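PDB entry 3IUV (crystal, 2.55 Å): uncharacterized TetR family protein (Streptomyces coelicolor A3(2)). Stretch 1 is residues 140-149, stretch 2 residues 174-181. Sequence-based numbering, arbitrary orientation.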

# COMPACT_ATOMS: atom_id res chain seq x y z
N THR A 140 0.38 -11.61 -22.22
CA THR A 140 0.15 -12.91 -21.59
C THR A 140 -1.33 -13.25 -21.66
O THR A 140 -1.87 -13.48 -22.74
CB THR A 140 0.65 -12.95 -20.11
OG1 THR A 140 -0.11 -12.05 -19.28
CG2 THR A 140 2.19 -12.65 -20.02
N ASP A 141 -1.98 -13.25 -20.50
CA ASP A 141 -3.42 -13.45 -20.41
C ASP A 141 -3.89 -12.58 -19.26
O ASP A 141 -3.07 -12.13 -18.46
CB ASP A 141 -3.75 -14.92 -20.14
CG ASP A 141 -3.39 -15.34 -18.74
OD1 ASP A 141 -4.20 -15.13 -17.81
OD2 ASP A 141 -2.28 -15.89 -18.59
N PRO A 142 -5.21 -12.36 -19.16
CA PRO A 142 -5.72 -11.41 -18.17
C PRO A 142 -5.34 -11.84 -16.76
O PRO A 142 -4.87 -11.03 -15.95
CB PRO A 142 -7.25 -11.50 -18.36
CG PRO A 142 -7.46 -12.20 -19.65
CD PRO A 142 -6.30 -13.10 -19.82
N THR A 143 -5.51 -13.12 -16.47
CA THR A 143 -5.30 -13.60 -15.12
C THR A 143 -3.87 -13.27 -14.65
O THR A 143 -3.68 -12.50 -13.68
CB THR A 143 -5.61 -15.09 -15.01
OG1 THR A 143 -7.02 -15.27 -14.84
CG2 THR A 143 -4.89 -15.68 -13.83
N THR A 144 -2.90 -13.82 -15.38
CA THR A 144 -1.48 -13.54 -15.18
C THR A 144 -1.17 -12.06 -14.98
O THR A 144 -0.41 -11.69 -14.08
CB THR A 144 -0.67 -14.02 -16.36
OG1 THR A 144 -1.01 -15.38 -16.62
CG2 THR A 144 0.87 -13.88 -16.10
N ALA A 145 -1.74 -11.23 -15.84
CA ALA A 145 -1.51 -9.80 -15.77
C ALA A 145 -1.96 -9.20 -14.42
O ALA A 145 -1.24 -8.41 -13.84
CB ALA A 145 -2.19 -9.11 -16.93
N ARG A 146 -3.14 -9.57 -13.94
CA ARG A 146 -3.61 -9.10 -12.65
C ARG A 146 -2.65 -9.61 -11.56
O ARG A 146 -2.28 -8.91 -10.63
CB ARG A 146 -5.03 -9.62 -12.39
CG ARG A 146 -6.08 -8.90 -13.20
CD ARG A 146 -7.29 -9.78 -13.43
NE ARG A 146 -8.09 -9.94 -12.21
CZ ARG A 146 -8.98 -10.92 -12.01
NH1 ARG A 146 -9.18 -11.84 -12.95
NH2 ARG A 146 -9.65 -10.99 -10.87
N ALA A 147 -2.24 -10.86 -11.70
CA ALA A 147 -1.28 -11.40 -10.78
C ALA A 147 0.04 -10.64 -10.85
O ALA A 147 0.62 -10.27 -9.83
CB ALA A 147 -1.06 -12.88 -11.06
N LEU A 148 0.55 -10.42 -12.06
CA LEU A 148 1.83 -9.75 -12.18
C LEU A 148 1.71 -8.41 -11.47
O LEU A 148 2.47 -8.09 -10.57
CB LEU A 148 2.23 -9.58 -13.64
CG LEU A 148 2.79 -10.86 -14.29
CD1 LEU A 148 2.78 -10.83 -15.86
CD2 LEU A 148 4.18 -11.15 -13.75
N VAL A 149 0.70 -7.65 -11.86
CA VAL A 149 0.46 -6.35 -11.28
C VAL A 149 0.39 -6.38 -9.74
O VAL A 149 1.02 -5.58 -9.05
CB VAL A 149 -0.81 -5.77 -11.87
CG1 VAL A 149 -1.33 -4.59 -11.01
CG2 VAL A 149 -0.56 -5.35 -13.32
N VAL A 174 10.09 -14.66 -8.45
CA VAL A 174 8.69 -14.63 -8.03
C VAL A 174 7.80 -14.47 -9.23
O VAL A 174 6.83 -15.20 -9.44
CB VAL A 174 8.40 -13.43 -7.10
CG1 VAL A 174 6.94 -13.34 -6.81
CG2 VAL A 174 9.18 -13.53 -5.79
N LEU A 175 8.15 -13.46 -10.02
CA LEU A 175 7.47 -13.14 -11.26
C LEU A 175 7.38 -14.35 -12.20
O LEU A 175 6.30 -14.67 -12.73
CB LEU A 175 8.14 -11.94 -11.92
CG LEU A 175 8.09 -10.66 -11.06
CD1 LEU A 175 8.98 -9.54 -11.59
CD2 LEU A 175 6.68 -10.14 -10.91
N THR A 176 8.50 -15.04 -12.38
CA THR A 176 8.54 -16.24 -13.24
C THR A 176 7.49 -17.28 -12.85
O THR A 176 6.93 -17.97 -13.72
CB THR A 176 9.93 -16.91 -13.22
OG1 THR A 176 10.91 -16.01 -13.76
CG2 THR A 176 9.92 -18.20 -14.03
N ARG A 177 7.22 -17.41 -11.56
CA ARG A 177 6.24 -18.39 -11.09
C ARG A 177 4.80 -18.07 -11.47
O ARG A 177 3.95 -18.96 -11.52
CB ARG A 177 6.33 -18.52 -9.58
CG ARG A 177 7.62 -19.14 -9.12
CD ARG A 177 7.72 -19.01 -7.64
NE ARG A 177 9.01 -19.45 -7.13
CZ ARG A 177 9.20 -19.98 -5.92
NH1 ARG A 177 8.17 -20.13 -5.08
NH2 ARG A 177 10.42 -20.35 -5.54
N LEU A 178 4.53 -16.80 -11.71
CA LEU A 178 3.20 -16.38 -12.06
C LEU A 178 3.04 -16.51 -13.55
O LEU A 178 1.94 -16.43 -14.08
CB LEU A 178 2.99 -14.94 -11.63
CG LEU A 178 3.32 -14.74 -10.16
CD1 LEU A 178 3.61 -13.27 -9.87
CD2 LEU A 178 2.19 -15.27 -9.30
N ILE A 179 4.15 -16.70 -14.24
CA ILE A 179 4.12 -16.81 -15.68
C ILE A 179 4.11 -18.30 -16.06
O ILE A 179 4.97 -19.07 -15.62
CB ILE A 179 5.30 -16.00 -16.30
CG1 ILE A 179 5.15 -14.52 -15.91
CG2 ILE A 179 5.37 -16.14 -17.82
CD1 ILE A 179 6.31 -13.66 -16.34
N PRO A 180 3.08 -18.70 -16.82
CA PRO A 180 2.66 -20.06 -17.22
C PRO A 180 3.32 -20.68 -18.47
O PRO A 180 4.16 -20.05 -19.11
CB PRO A 180 1.15 -19.91 -17.47
CG PRO A 180 0.80 -18.47 -17.13
CD PRO A 180 2.06 -17.70 -17.16
N VAL A 181 2.88 -21.89 -18.81
CA VAL A 181 3.44 -22.70 -19.91
C VAL A 181 4.95 -22.87 -19.79
O VAL A 181 5.70 -22.49 -20.69
CB VAL A 181 3.10 -22.14 -21.31
CG1 VAL A 181 3.56 -23.12 -22.39
CG2 VAL A 181 1.61 -21.87 -21.44

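No hydrogen bond crosses between these two stretches, yet their contact is organised around a threonine, T144, whose hydroxyl and methyl both come close to the other stretch. Its OG1 makes a very short hydrogen bond, 2.4 Å, to D141 OD2 within its own stretch, while its methyl carbon CG2 lies 3.4 Å from the backbone oxygen L178 O across the gap. None of the polar bonding passes from one stretch to the other; T144 OG1 is also hydrogen-bonded elsewhere in the structure, and what joins the two stretches is packing.

The arrangement begins at the N-cap. D141 sits right before the helix that starts at P142, and its OD1 accepts from T144 N at 3.1 Å, satisfying a backbone amide that has no preceding helical turn to bond to. Its other oxygen takes the T144 hydroxyl, so both carboxylate oxygens engage the same threonine. Aspartate suits this place because its short side chain can fold back over the first turn, and proline suits the next because a first-turn residue need not offer an amide hydrogen. From there the helix runs on through regular backbone bonds, among them A145 N to D141 O at 3.1 Å and L148 N to T144 O at 2.6 Å.

The partner helix runs nearly antiparallel, at 161°, with the axes 9.8 Å apart at closest approach. T144 consequently lies across from L178 and L148 across from L175, with the start of one helix beside the later part of the other. The close-facing residues of the first helix, T144, A147 and L148, follow the three- and four-residue spacing that returns side chains to one helical face.

L148 is the main apolar element, with the largest area covered by the other stretch. Its CA-to-CB bond points sideways, but the m,t rotamer brings its end nearer to the partner. There L148 CD2 meets L175 CD2 at 3.9 Å, I179 CG1 at 4.1 Å and L178 CD1 at 4.5 Å, so a single methyl touches three aliphatic side chains. L175 and I179 use the same solution: sideways at CB, m,t in rotamer, closer at the tip. L178 instead points toward the first stretch from the outset. Its branched end reaches the small A147, whose CB lies 4.4 Å from L178 CD2, and the backbone there is close as well, with A147 O 4.2 Å from L178 CD1. Alanine's short side chain is in keeping with this approach.

The contact continues through I179 and P180. I179 packs against L148 and also comes within 4.3 Å of T144, measured from I179 CG1 to T144 CG2. P180 then turns its ring toward the capping group, placing CG 3.6 Å from T144 OG1 and 4.3 Å from D141 OD2. This exposed ring partly covers the cap without offering it a polar partner.

The total is modest, 314 Å² summed over both sides. The rule to be read here is economical: satisfy the helix start locally, then let the leucines, an alanine, I179, the P180 ring and T144 make the join by packing.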